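Local coordinates for HNH homing endonuclease (Bacillus phage SPO1, PDB 1U3E), which probably acts as an intron-homing DNA endonuclease of the HNH family, and is captured here bound to DNA with a manganese ion in its nuclease site, at residues Asp5-Tyr13 with Gly43-Phe53; Cys64-His75 with Ser85-Asn96. All coordinates share one frame; numbering follows the deposited sequence.

Interaction 1 of 2, residues Asp5-Tyr13 with Gly43-Phe53; sequences DIKGYEGHY and GLFKGGKGKTF. With EDO (1,2-ethanediol), chain J; EDO (1,2-ethanediol), chain P; nucleotides of chain A.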
loop_
_atom_site.group_PDB
_atom_site.type_symbol
_atom_site.label_atom_id
_atom_site.label_comp_id
_atom_site.label_asym_id
_atom_site.label_seq_id
_atom_site.Cartn_x
_atom_site.Cartn_y
_atom_site.Cartn_z
ATOM N N ASP D 5 14.142 15.069 24.921
ATOM C CA ASP D 5 14.376 13.685 25.297
ATOM C C ASP D 5 13.316 12.773 24.701
ATOM O O ASP D 5 12.118 13.009 24.872
ATOM C CB ASP D 5 14.368 13.543 26.811
ATOM C CG ASP D 5 15.635 14.041 27.432
ATOM O OD1 ASP D 5 16.678 13.390 27.209
ATOM O OD2 ASP D 5 15.593 15.077 28.128
ATOM N N ILE D 6 13.757 11.727 24.009
ATOM C CA ILE D 6 12.826 10.795 23.396
ATOM C C ILE D 6 11.940 10.156 24.455
ATOM O O ILE D 6 12.395 9.382 25.291
ATOM C CB ILE D 6 13.572 9.709 22.586
ATOM C CG1 ILE D 6 14.392 10.381 21.480
ATOM C CG2 ILE D 6 12.577 8.719 21.973
ATOM C CD1 ILE D 6 15.054 9.429 20.531
ATOM N N LYS D 7 10.662 10.506 24.418
ATOM C CA LYS D 7 9.708 9.977 25.376
ATOM C C LYS D 7 9.790 8.464 25.415
ATOM O O LYS D 7 9.828 7.810 24.372
ATOM C CB LYS D 7 8.287 10.411 25.004
ATOM C CG LYS D 7 8.051 11.921 25.118
ATOM C CD LYS D 7 6.688 12.322 24.559
ATOM C CE LYS D 7 6.572 13.833 24.430
ATOM N NZ LYS D 7 5.407 14.225 23.581
ATOM N N GLY D 8 9.832 7.912 26.623
ATOM C CA GLY D 8 9.883 6.474 26.771
ATOM C C GLY D 8 11.285 5.951 26.695
ATOM O O GLY D 8 11.501 4.748 26.777
ATOM N N TYR D 9 12.235 6.864 26.525
ATOM C CA TYR D 9 13.651 6.522 26.446
ATOM C C TYR D 9 14.489 7.608 27.092
ATOM O O TYR D 9 15.664 7.760 26.780
ATOM C CB TYR D 9 14.096 6.362 24.989
ATOM C CG TYR D 9 13.648 5.080 24.324
ATOM C CD1 TYR D 9 12.400 4.981 23.716
ATOM C CD2 TYR D 9 14.480 3.962 24.302
ATOM C CE1 TYR D 9 11.991 3.800 23.096
ATOM C CE2 TYR D 9 14.075 2.782 23.687
ATOM C CZ TYR D 9 12.831 2.709 23.085
ATOM O OH TYR D 9 12.446 1.550 22.460
ATOM N N GLU D 10 13.865 8.366 27.984
ATOM C CA GLU D 10 14.526 9.460 28.683
ATOM C C GLU D 10 15.799 8.982 29.382
ATOM O O GLU D 10 15.814 7.932 30.030
ATOM C CB GLU D 10 13.577 10.075 29.717
ATOM C CG GLU D 10 12.228 10.554 29.177
ATOM C CD GLU D 10 11.218 9.429 28.963
ATOM O OE1 GLU D 10 10.069 9.728 28.577
ATOM O OE2 GLU D 10 11.564 8.249 29.183
ATOM N N GLY D 11 16.869 9.765 29.252
ATOM C CA GLY D 11 18.128 9.399 29.873
ATOM C C GLY D 11 18.975 8.510 28.984
ATOM O O GLY D 11 20.143 8.272 29.267
ATOM N N HIS D 12 18.391 8.021 27.898
ATOM C CA HIS D 12 19.103 7.149 26.981
ATOM C C HIS D 12 19.368 7.815 25.642
ATOM O O HIS D 12 20.508 7.862 25.179
ATOM C CB HIS D 12 18.303 5.869 26.790
ATOM C CG HIS D 12 18.258 5.014 28.014
ATOM N ND1 HIS D 12 19.156 3.994 28.242
ATOM C CD2 HIS D 12 17.466 5.069 29.108
ATOM C CE1 HIS D 12 18.920 3.458 29.425
ATOM N NE2 HIS D 12 17.899 4.093 29.972
ATOM N N TYR D 13 18.312 8.327 25.019
ATOM C CA TYR D 13 18.449 8.994 23.733
ATOM C C TYR D 13 17.762 10.348 23.726
ATOM O O TYR D 13 16.961 10.661 24.610
ATOM C CB TYR D 13 17.878 8.153 22.623
ATOM C CG TYR D 13 18.398 6.750 22.483
ATOM C CD1 TYR D 13 17.876 5.711 23.233
ATOM C CD2 TYR D 13 19.385 6.449 21.551
ATOM C CE1 TYR D 13 18.309 4.395 23.046
ATOM C CE2 TYR D 13 19.827 5.135 21.362
ATOM C CZ TYR D 13 19.276 4.116 22.107
ATOM O OH TYR D 13 19.695 2.821 21.909
ATOM N N GLY D 43 17.483 2.476 15.313
ATOM C CA GLY D 43 17.040 1.537 16.327
ATOM C C GLY D 43 17.335 2.054 17.721
ATOM O O GLY D 43 18.467 2.435 18.026
ATOM N N LEU D 44 16.318 2.084 18.573
ATOM C CA LEU D 44 16.504 2.550 19.933
ATOM C C LEU D 44 16.408 1.350 20.863
ATOM O O LEU D 44 15.454 0.572 20.785
ATOM C CB LEU D 44 15.437 3.582 20.286
ATOM C CG LEU D 44 15.322 4.772 19.333
ATOM C CD1 LEU D 44 14.231 5.717 19.814
ATOM C CD2 LEU D 44 16.649 5.496 19.260
ATOM N N PHE D 45 17.404 1.197 21.734
ATOM C CA PHE D 45 17.428 0.083 22.670
ATOM C C PHE D 45 16.943 0.424 24.068
ATOM O O PHE D 45 17.312 1.443 24.647
ATOM C CB PHE D 45 18.825 -0.516 22.750
ATOM C CG PHE D 45 19.110 -1.509 21.673
ATOM C CD1 PHE D 45 19.298 -1.097 20.360
ATOM C CD2 PHE D 45 19.169 -2.867 21.965
ATOM C CE1 PHE D 45 19.543 -2.026 19.346
ATOM C CE2 PHE D 45 19.411 -3.801 20.963
ATOM C CZ PHE D 45 19.599 -3.380 19.649
ATOM N N LYS D 46 16.121 -0.474 24.601
ATOM C CA LYS D 46 15.523 -0.320 25.921
ATOM C C LYS D 46 15.581 -1.658 26.660
ATOM O O LYS D 46 14.886 -2.608 26.292
ATOM C CB LYS D 46 14.068 0.115 25.744
ATOM C CG LYS D 46 13.363 0.648 26.963
ATOM C CD LYS D 46 11.945 1.055 26.568
ATOM C CE LYS D 46 11.249 1.858 27.650
ATOM N NZ LYS D 46 9.869 2.234 27.238
ATOM N N GLY D 47 16.418 -1.733 27.692
ATOM C CA GLY D 47 16.532 -2.958 28.462
ATOM C C GLY D 47 16.956 -4.147 27.625
ATOM O O GLY D 47 16.227 -5.133 27.500
ATOM N N GLY D 48 18.145 -4.049 27.044
ATOM C CA GLY D 48 18.653 -5.128 26.220
ATOM C C GLY D 48 18.005 -5.204 24.850
ATOM O O GLY D 48 18.694 -5.384 23.841
ATOM N N LYS D 49 16.684 -5.048 24.810
ATOM C CA LYS D 49 15.941 -5.121 23.556
ATOM C C LYS D 49 15.795 -3.798 22.795
ATOM O O LYS D 49 15.355 -2.793 23.352
ATOM C CB LYS D 49 14.572 -5.730 23.841
ATOM C CG LYS D 49 14.678 -7.086 24.525
ATOM C CD LYS D 49 13.327 -7.777 24.650
ATOM C CE LYS D 49 13.495 -9.240 25.059
ATOM N NZ LYS D 49 14.298 -10.002 24.054
ATOM N N GLY D 50 16.168 -3.820 21.514
ATOM C CA GLY D 50 16.090 -2.635 20.671
ATOM C C GLY D 50 14.972 -2.676 19.637
ATOM O O GLY D 50 14.759 -3.696 18.987
ATOM N N LYS D 51 14.278 -1.550 19.470
ATOM C CA LYS D 51 13.149 -1.435 18.542
ATOM C C LYS D 51 13.476 -0.482 17.397
ATOM O O LYS D 51 14.290 0.422 17.565
ATOM C CB LYS D 51 11.941 -0.915 19.318
ATOM C CG LYS D 51 10.588 -1.269 18.768
ATOM C CD LYS D 51 9.547 -0.789 19.756
ATOM C CE LYS D 51 8.139 -1.079 19.286
ATOM N NZ LYS D 51 7.116 -0.549 20.235
ATOM N N THR D 52 12.845 -0.672 16.237
ATOM C CA THR D 52 13.115 0.202 15.096
ATOM C C THR D 52 12.127 1.359 15.013
ATOM O O THR D 52 10.909 1.161 15.066
ATOM C CB THR D 52 13.057 -0.551 13.754
ATOM O OG1 THR D 52 13.659 -1.838 13.889
ATOM C CG2 THR D 52 13.827 0.212 12.703
ATOM N N PHE D 53 12.657 2.571 14.870
ATOM C CA PHE D 53 11.820 3.763 14.772
ATOM C C PHE D 53 12.091 4.599 13.511
ATOM O O PHE D 53 13.160 4.494 12.907
ATOM C CB PHE D 53 11.997 4.629 16.027
ATOM C CG PHE D 53 11.431 4.008 17.290
ATOM C CD1 PHE D 53 12.227 3.219 18.115
ATOM C CD2 PHE D 53 10.097 4.218 17.651
ATOM C CE1 PHE D 53 11.700 2.653 19.283
ATOM C CE2 PHE D 53 9.565 3.661 18.805
ATOM C CZ PHE D 53 10.362 2.879 19.624
HETATM C C1 EDO J . 16.586 -3.449 16.266
HETATM O O1 EDO J . 16.440 -2.807 14.979
HETATM C C2 EDO J . 16.487 -4.977 16.069
HETATM O O2 EDO J . 15.183 -5.263 15.491
HETATM C C1 EDO P . 4.069 18.731 21.001
HETATM O O1 EDO P . 5.250 18.729 20.169
HETATM C C2 EDO P . 4.487 18.724 22.503
HETATM O O2 EDO P . 5.281 17.523 22.791
ATOM P P DG A 6 21.953 -1.972 25.319
ATOM O OP1 DG A 6 21.810 -0.803 26.224
ATOM O OP2 DG A 6 20.740 -2.692 24.846
ATOM O "O5'" DG A 6 22.828 -1.533 24.058
ATOM C "C5'" DG A 6 24.063 -0.850 24.252
ATOM C "C4'" DG A 6 24.570 -0.238 22.965
ATOM O "O4'" DG A 6 25.092 -1.278 22.100
ATOM C "C3'" DG A 6 23.493 0.470 22.138
ATOM O "O3'" DG A 6 24.078 1.565 21.413
ATOM C "C2'" DG A 6 22.980 -0.642 21.238
ATOM C "C1'" DG A 6 24.251 -1.434 20.960
ATOM N N9 DG A 6 24.083 -2.860 20.683
ATOM C C8 DG A 6 23.187 -3.725 21.261
ATOM N N7 DG A 6 23.258 -4.936 20.780
ATOM C C5 DG A 6 24.270 -4.871 19.832
ATOM C C6 DG A 6 24.802 -5.880 18.976
ATOM O O6 DG A 6 24.478 -7.079 18.884
ATOM N N1 DG A 6 25.815 -5.374 18.167
ATOM C C2 DG A 6 26.261 -4.078 18.179
ATOM N N2 DG A 6 27.243 -3.787 17.324
ATOM N N3 DG A 6 25.779 -3.136 18.970
ATOM C C4 DG A 6 24.792 -3.599 19.763
ATOM P P DA A 7 23.211 2.405 20.347
ATOM O OP1 DA A 7 23.294 3.827 20.732
ATOM O OP2 DA A 7 21.883 1.771 20.166
ATOM O "O5'" DA A 7 24.036 2.205 19.004
ATOM C "C5'" DA A 7 25.458 2.151 19.056
ATOM C "C4'" DA A 7 26.047 1.857 17.697
ATOM O "O4'" DA A 7 25.876 0.460 17.359
ATOM C "C3'" DA A 7 25.342 2.620 16.579
ATOM O "O3'" DA A 7 26.272 2.832 15.525
ATOM C "C2'" DA A 7 24.239 1.666 16.158
ATOM C "C1'" DA A 7 24.952 0.330 16.284
ATOM N N9 DA A 7 24.153 -0.879 16.496
ATOM C C8 DA A 7 23.043 -1.064 17.282
ATOM N N7 DA A 7 22.591 -2.297 17.275
ATOM C C5 DA A 7 23.459 -2.969 16.420
ATOM C C6 DA A 7 23.530 -4.322 15.991
ATOM N N6 DA A 7 22.686 -5.277 16.384
ATOM N N1 DA A 7 24.517 -4.659 15.133
ATOM C C2 DA A 7 25.372 -3.704 14.735
ATOM N N3 DA A 7 25.412 -2.410 15.068
ATOM C C4 DA A 7 24.418 -2.104 15.924
#
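Leu44, on a two-stranded antiparallel beta hairpin, packs between Tyr9 and Tyr13 of the loop that joins strands 3-5 and 13-16 in the NUMOD4 motif region. The packing is tight here: Leu44 CD2 sits over the centre of the Tyr13 ring, 3.8 Å from the centroid, while CB covers one face of the Tyr9 ring and CD1 meets Ile6 CD1 tip to tip. With Tyr9 CG beside its backbone N (chi1 -75°), the ring swings in between Leu44 and Lys46, whose CD lies over the opposite face, 4.2 Å from the centroid. Phe53 meets this ring obliquely, its CE1 3.4 Å from Tyr9 OH. Leu30 and Val21 continue the apolar packing beyond Leu44. The loose side is the hairpin tip: beyond the Tyr9 face the extended Lys46 chain runs on to Gly8 O, where NZ makes only a weak hydrogen bond, on the solvent side. Toward the DNA, Phe45 lays one ring face over DG6 of chain A. Tyr13 OH joins loop, hairpin and DNA: it accepts a nearly straight bond (169°) from Phe45 N at 2.8 Å and donates to OP2 of DA7 of chain A at 3.0 Å.

Interaction 2 of 2, residues Cys64-His75 with Ser85-Asn96; sequences CEGYEEGLVVDH and STNLRWVTQKIN. With MN (manganese (II) ion), chain K; nucleotides of chain C; nucleotides of chain A.
Trp90 lies between Tyr67 and Val73, with an aromatic edge on one face and a methyl group on the other. The Tyr67 ring stands edge-to-face on the indole, planes 87° apart, and Tyr67 CB makes a CH-pi contact over the five-membered ring; Val73 CG2 lies over the six-membered ring on the opposite face. Trp90 and Val73 form a non-hydrogen-bonded pair of antiparallel strands 72-75 and 88-91, which with helix 93-103 make the beta-beta-alpha-metal motif of the His-Me finger (HNH) fold. On the same sheet face, Leu88 runs alongside His75 and sets CD2 over the centre of the imidazole. His75 NE2 hydrogen-bonds to Asn83 OD1, and ND1 donates to OP2 of DG1 of chain C at 2.9 Å. Asp74 and Arg89 share the other face, side by side. Arg89 CG sits between its backbone N and carbonyl carbon (chi1 60°), and the chain extends on to bring NE, in the guanidinium plane, to the anti lone pair of Asp74 OD2 at 2.8 Å. Asp74 OD1 binds manganese at 2.5 Å, joined by Asn96 OD1 from the helix, DG1 OP3 and two waters. The carboxylate is thus split between metal and arginine, and the manganese, bound directly to the 5'-terminal phosphate of chain C, would be expected to polarise that phosphate.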
loop_
_atom_site.group_PDB
_atom_site.type_symbol
_atom_site.label_atom_id
_atom_site.label_comp_id
_atom_site.label_asym_id
_atom_site.label_seq_id
_atom_site.Cartn_x
_atom_site.Cartn_y
_atom_site.Cartn_z
ATOM N N CYS D 64 6.068 18.697 16.822
ATOM C CA CYS D 64 4.950 19.075 15.968
ATOM C C CYS D 64 3.568 18.930 16.584
ATOM O O CYS D 64 3.113 17.818 16.842
ATOM C CB CYS D 64 4.998 18.264 14.681
ATOM S SG CYS D 64 6.387 18.643 13.630
ATOM N N GLU D 65 2.887 20.052 16.800
ATOM C CA GLU D 65 1.543 20.018 17.365
ATOM C C GLU D 65 0.604 19.328 16.360
ATOM O O GLU D 65 0.863 19.300 15.151
ATOM C CB GLU D 65 1.029 21.440 17.648
ATOM C CG GLU D 65 2.009 22.357 18.396
ATOM C CD GLU D 65 2.255 21.953 19.855
ATOM O OE1 GLU D 65 3.328 22.304 20.402
ATOM O OE2 GLU D 65 1.374 21.299 20.461
ATOM N N GLY D 66 -0.474 18.739 16.861
ATOM C CA GLY D 66 -1.417 18.116 15.963
ATOM C C GLY D 66 -1.556 16.623 16.030
ATOM O O GLY D 66 -2.436 16.076 15.377
ATOM N N TYR D 67 -0.714 15.951 16.805
ATOM C CA TYR D 67 -0.823 14.504 16.877
ATOM C C TYR D 67 -2.158 14.030 17.438
ATOM O O TYR D 67 -2.594 14.468 18.499
ATOM C CB TYR D 67 0.300 13.893 17.720
ATOM C CG TYR D 67 0.059 12.414 17.992
ATOM C CD1 TYR D 67 0.524 11.433 17.120
ATOM C CD2 TYR D 67 -0.748 12.008 19.061
ATOM C CE1 TYR D 67 0.178 10.083 17.297
ATOM C CE2 TYR D 67 -1.100 10.672 19.242
ATOM C CZ TYR D 67 -0.640 9.710 18.360
ATOM O OH TYR D 67 -1.030 8.389 18.525
ATOM N N GLU D 68 -2.781 13.111 16.707
ATOM C CA GLU D 68 -4.043 12.488 17.077
ATOM C C GLU D 68 -3.955 11.026 16.668
ATOM O O GLU D 68 -3.313 10.691 15.678
ATOM C CB GLU D 68 -5.220 13.149 16.361
ATOM C CG GLU D 68 -5.645 14.475 16.952
ATOM C CD GLU D 68 -5.801 14.413 18.465
ATOM O OE1 GLU D 68 -6.029 13.307 18.997
ATOM O OE2 GLU D 68 -5.707 15.470 19.125
ATOM N N GLU D 69 -4.592 10.150 17.430
ATOM C CA GLU D 69 -4.550 8.730 17.114
ATOM C C GLU D 69 -4.900 8.460 15.662
ATOM O O GLU D 69 -5.806 9.085 15.090
ATOM C CB GLU D 69 -5.512 7.954 18.013
ATOM C CG GLU D 69 -5.736 6.513 17.589
ATOM C CD GLU D 69 -6.861 5.851 18.350
ATOM O OE1 GLU D 69 -7.187 4.694 18.045
ATOM O OE2 GLU D 69 -7.422 6.484 19.261
ATOM N N GLY D 70 -4.166 7.518 15.083
ATOM C CA GLY D 70 -4.391 7.116 13.710
ATOM C C GLY D 70 -3.805 8.046 12.677
ATOM O O GLY D 70 -3.752 7.710 11.498
ATOM N N LEU D 71 -3.370 9.224 13.111
ATOM C CA LEU D 71 -2.803 10.189 12.175
ATOM C C LEU D 71 -1.491 9.709 11.632
ATOM O O LEU D 71 -0.868 8.806 12.185
ATOM C CB LEU D 71 -2.644 11.570 12.815
ATOM C CG LEU D 71 -3.986 12.295 12.926
ATOM C CD1 LEU D 71 -3.756 13.697 13.394
ATOM C CD2 LEU D 71 -4.679 12.304 11.582
ATOM N N VAL D 72 -1.078 10.336 10.545
ATOM C CA VAL D 72 0.133 9.957 9.854
ATOM C C VAL D 72 1.029 11.191 9.669
ATOM O O VAL D 72 0.535 12.311 9.535
ATOM C CB VAL D 72 -0.290 9.288 8.502
ATOM C CG1 VAL D 72 -0.030 10.202 7.335
ATOM C CG2 VAL D 72 0.364 7.945 8.360
ATOM N N VAL D 73 2.344 10.990 9.695
ATOM C CA VAL D 73 3.287 12.096 9.542
ATOM C C VAL D 73 3.632 12.350 8.098
ATOM O O VAL D 73 4.141 11.479 7.409
ATOM C CB VAL D 73 4.610 11.847 10.307
ATOM C CG1 VAL D 73 5.631 12.934 9.950
ATOM C CG2 VAL D 73 4.355 11.855 11.802
ATOM N N ASP D 74 3.389 13.571 7.649
ATOM C CA ASP D 74 3.654 13.922 6.267
ATOM C C ASP D 74 4.877 14.801 6.059
ATOM O O ASP D 74 5.216 15.624 6.910
ATOM C CB ASP D 74 2.421 14.612 5.700
ATOM C CG ASP D 74 2.694 15.330 4.406
ATOM O OD1 ASP D 74 3.297 14.715 3.496
ATOM O OD2 ASP D 74 2.287 16.510 4.306
ATOM N N HIS D 75 5.547 14.588 4.927
ATOM C CA HIS D 75 6.712 15.371 4.515
ATOM C C HIS D 75 6.154 16.358 3.502
ATOM O O HIS D 75 5.938 15.993 2.349
ATOM C CB HIS D 75 7.735 14.505 3.798
ATOM C CG HIS D 75 8.600 13.707 4.713
ATOM N ND1 HIS D 75 8.132 12.629 5.428
ATOM C CD2 HIS D 75 9.914 13.823 5.018
ATOM C CE1 HIS D 75 9.121 12.113 6.135
ATOM N NE2 HIS D 75 10.213 12.820 5.904
ATOM N N SER D 85 11.665 19.460 11.429
ATOM C CA SER D 85 10.311 19.448 11.942
ATOM C C SER D 85 9.437 20.393 11.149
ATOM O O SER D 85 8.237 20.166 11.001
ATOM C CB SER D 85 10.300 19.832 13.424
ATOM O OG SER D 85 10.843 21.124 13.620
ATOM N N THR D 86 10.022 21.469 10.646
ATOM C CA THR D 86 9.242 22.435 9.884
ATOM C C THR D 86 8.677 21.870 8.587
ATOM O O THR D 86 7.727 22.423 8.033
ATOM C CB THR D 86 10.062 23.694 9.547
ATOM O OG1 THR D 86 11.209 23.325 8.778
ATOM C CG2 THR D 86 10.502 24.404 10.815
ATOM N N ASN D 87 9.261 20.772 8.107
ATOM C CA ASN D 87 8.807 20.119 6.877
ATOM C C ASN D 87 7.787 18.994 7.109
ATOM O O ASN D 87 7.230 18.451 6.156
ATOM C CB ASN D 87 9.997 19.533 6.125
ATOM C CG ASN D 87 9.596 18.932 4.793
ATOM O OD1 ASN D 87 8.924 19.578 4.000
ATOM N ND2 ASN D 87 10.016 17.700 4.537
ATOM N N LEU D 88 7.559 18.648 8.374
ATOM C CA LEU D 88 6.646 17.578 8.750
ATOM C C LEU D 88 5.375 18.122 9.395
ATOM O O LEU D 88 5.352 19.241 9.892
ATOM C CB LEU D 88 7.367 16.634 9.715
ATOM C CG LEU D 88 8.749 16.181 9.224
ATOM C CD1 LEU D 88 9.511 15.474 10.324
ATOM C CD2 LEU D 88 8.578 15.278 8.031
ATOM N N ARG D 89 4.318 17.319 9.393
ATOM C CA ARG D 89 3.044 17.726 9.976
ATOM C C ARG D 89 2.091 16.538 10.108
ATOM O O ARG D 89 2.021 15.682 9.223
ATOM C CB ARG D 89 2.394 18.773 9.092
ATOM C CG ARG D 89 2.121 18.245 7.709
ATOM C CD ARG D 89 1.134 19.099 6.976
ATOM N NE ARG D 89 0.866 18.573 5.644
ATOM C CZ ARG D 89 -0.178 18.932 4.909
ATOM N NH1 ARG D 89 -1.044 19.824 5.385
ATOM N NH2 ARG D 89 -0.359 18.391 3.711
ATOM N N TRP D 90 1.353 16.485 11.208
ATOM C CA TRP D 90 0.416 15.393 11.405
ATOM C C TRP D 90 -0.786 15.566 10.508
ATOM O O TRP D 90 -1.520 16.549 10.610
ATOM C CB TRP D 90 -0.017 15.317 12.861
ATOM C CG TRP D 90 1.091 14.923 13.731
ATOM C CD1 TRP D 90 1.888 15.744 14.471
ATOM C CD2 TRP D 90 1.570 13.594 13.942
ATOM N NE1 TRP D 90 2.836 15.008 15.137
ATOM C CE2 TRP D 90 2.663 13.683 14.831
ATOM C CE3 TRP D 90 1.182 12.335 13.467
ATOM C CZ2 TRP D 90 3.370 12.559 15.257
ATOM C CZ3 TRP D 90 1.884 11.223 13.891
ATOM C CH2 TRP D 90 2.968 11.342 14.779
ATOM N N VAL D 91 -0.989 14.604 9.625
ATOM C CA VAL D 91 -2.093 14.677 8.694
ATOM C C VAL D 91 -2.896 13.394 8.662
ATOM O O VAL D 91 -2.464 12.366 9.165
ATOM C CB VAL D 91 -1.561 15.034 7.285
ATOM C CG1 VAL D 91 -2.530 14.610 6.209
ATOM C CG2 VAL D 91 -1.322 16.538 7.202
ATOM N N THR D 92 -4.080 13.489 8.072
ATOM C CA THR D 92 -5.024 12.388 7.931
ATOM C C THR D 92 -4.695 11.628 6.641
ATOM O O THR D 92 -4.504 12.243 5.603
ATOM C CB THR D 92 -6.451 12.977 7.895
ATOM O OG1 THR D 92 -7.346 12.076 8.516
ATOM C CG2 THR D 92 -6.923 13.205 6.497
ATOM N N GLN D 93 -4.614 10.301 6.697
ATOM C CA GLN D 93 -4.270 9.528 5.499
ATOM C C GLN D 93 -5.069 9.929 4.266
ATOM O O GLN D 93 -4.594 9.783 3.151
ATOM C CB GLN D 93 -4.448 8.022 5.727
ATOM C CG GLN D 93 -3.332 7.341 6.524
ATOM C CD GLN D 93 -2.689 6.163 5.784
ATOM O OE1 GLN D 93 -2.199 5.212 6.400
ATOM N NE2 GLN D 93 -2.674 6.235 4.459
ATOM N N LYS D 94 -6.286 10.418 4.471
ATOM C CA LYS D 94 -7.126 10.853 3.365
ATOM C C LYS D 94 -6.481 12.090 2.787
ATOM O O LYS D 94 -6.290 12.200 1.574
ATOM C CB LYS D 94 -8.533 11.193 3.860
ATOM C CG LYS D 94 -9.472 11.805 2.822
ATOM C CD LYS D 94 -9.681 10.876 1.635
ATOM C CE LYS D 94 -10.571 11.507 0.562
ATOM N NZ LYS D 94 -12.012 11.594 0.969
ATOM N N ILE D 95 -6.128 13.019 3.667
ATOM C CA ILE D 95 -5.497 14.258 3.239
ATOM C C ILE D 95 -4.152 14.035 2.555
ATOM O O ILE D 95 -3.844 14.694 1.563
ATOM C CB ILE D 95 -5.329 15.220 4.418
ATOM C CG1 ILE D 95 -6.689 15.772 4.801
ATOM C CG2 ILE D 95 -4.409 16.366 4.044
ATOM C CD1 ILE D 95 -6.663 16.663 6.002
ATOM N N ASN D 96 -3.358 13.102 3.067
ATOM C CA ASN D 96 -2.064 12.840 2.462
ATOM C C ASN D 96 -2.251 12.361 1.030
ATOM O O ASN D 96 -1.446 12.666 0.153
ATOM C CB ASN D 96 -1.280 11.808 3.274
ATOM C CG ASN D 96 0.193 11.734 2.866
ATOM O OD1 ASN D 96 0.773 12.702 2.356
ATOM N ND2 ASN D 96 0.808 10.587 3.109
HETATM MN MN MN K . 2.975 13.282 1.510
ATOM O OP3 DG C 1 4.103 12.169 3.145
ATOM P P DG C 1 4.987 11.081 3.704
ATOM O OP1 DG C 1 5.992 10.586 2.690
ATOM O OP2 DG C 1 5.544 11.435 5.043
ATOM O "O5'" DG C 1 3.977 9.839 3.950
ATOM C "C5'" DG C 1 4.383 8.727 4.755
ATOM C "C4'" DG C 1 3.179 7.963 5.245
ATOM O "O4'" DG C 1 2.778 7.052 4.210
ATOM C "C3'" DG C 1 3.463 7.081 6.442
ATOM O "O3'" DG C 1 3.068 7.711 7.645
ATOM C "C2'" DG C 1 2.508 5.923 6.251
ATOM C "C1'" DG C 1 2.360 5.818 4.756
ATOM N N9 DG C 1 3.225 4.791 4.190
ATOM C C8 DG C 1 4.263 4.981 3.308
ATOM N N7 DG C 1 4.841 3.866 2.952
ATOM C C5 DG C 1 4.148 2.890 3.648
ATOM C C6 DG C 1 4.318 1.503 3.663
ATOM O O6 DG C 1 5.142 0.827 3.044
ATOM N N1 DG C 1 3.404 0.882 4.503
ATOM C C2 DG C 1 2.448 1.524 5.238
ATOM N N2 DG C 1 1.658 0.748 5.989
ATOM N N3 DG C 1 2.278 2.831 5.234
ATOM C C4 DG C 1 3.155 3.446 4.421
ATOM P P DC A 16 -6.935 0.993 5.024
ATOM O OP1 DC A 16 -8.089 1.650 5.694
ATOM O OP2 DC A 16 -7.180 -0.017 3.959
ATOM O "O5'" DC A 16 -6.027 2.151 4.429
ATOM C "C5'" DC A 16 -5.559 3.199 5.274
ATOM C "C4'" DC A 16 -5.743 4.533 4.595
ATOM O "O4'" DC A 16 -4.600 4.771 3.741
ATOM C "C3'" DC A 16 -6.950 4.542 3.669
ATOM O "O3'" DC A 16 -7.564 5.812 3.591
ATOM C "C2'" DC A 16 -6.374 4.095 2.342
ATOM C "C1'" DC A 16 -4.953 4.649 2.369
ATOM N N1 DC A 16 -3.994 3.722 1.752
ATOM C C2 DC A 16 -3.012 4.212 0.893
ATOM O O2 DC A 16 -2.935 5.427 0.699
ATOM N N3 DC A 16 -2.170 3.348 0.296
ATOM C C4 DC A 16 -2.274 2.042 0.541
ATOM N N4 DC A 16 -1.420 1.225 -0.056
ATOM C C5 DC A 16 -3.258 1.518 1.419
ATOM C C6 DC A 16 -4.083 2.383 2.001
ATOM P P DT C 2 3.998 7.542 8.928
ATOM O OP1 DT C 2 3.433 8.392 10.007
ATOM O OP2 DT C 2 5.375 7.871 8.471
ATOM O "O5'" DT C 2 3.846 5.985 9.279
ATOM C "C5'" DT C 2 2.578 5.516 9.792
ATOM C "C4'" DT C 2 2.670 4.059 10.184
ATOM O "O4'" DT C 2 2.680 3.284 8.975
ATOM C "C3'" DT C 2 3.917 3.656 10.964
ATOM O "O3'" DT C 2 3.753 3.631 12.361
ATOM C "C2'" DT C 2 4.108 2.227 10.527
ATOM C "C1'" DT C 2 3.449 2.132 9.199
ATOM N N1 DT C 2 4.421 1.964 8.146
ATOM C C2 DT C 2 4.670 0.667 7.834
ATOM O O2 DT C 2 4.167 -0.294 8.395
ATOM N N3 DT C 2 5.563 0.534 6.829
ATOM C C4 DT C 2 6.209 1.516 6.134
ATOM O O4 DT C 2 7.013 1.215 5.247
ATOM C C5 DT C 2 5.879 2.854 6.515
ATOM C C7 DT C 2 6.524 4.000 5.799
ATOM C C6 DT C 2 4.999 3.023 7.509
HETATM O O HOH W 1 4.290 14.583 1.032
HETATM O O HOH W 2 1.753 13.372 0.114
#

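From the N terminus, the chain leaves strand 3-5 through the loop of interaction 1, passes along the small antiparallel sheet ending at strand 29-30, and returns at segment 43-53 of the hairpin, closing a loop with 29 residues between the segments. Helix 55-63 follows, and only then does interaction 2 open. Its closure of segment 64-75 against 85-96 is shorter, with nine intervening residues. The two contacts are in series, neither nested nor crossed, with centres 22 Å apart and nearest atoms about 8 Å apart. Helix 55-63 bridges them: His62 NE2 accepts a hydrogen bond from the backbone N of Lys7 in the first, while Ala60 and His56 pack on Val73 in the second. Both regions touch bound DNA.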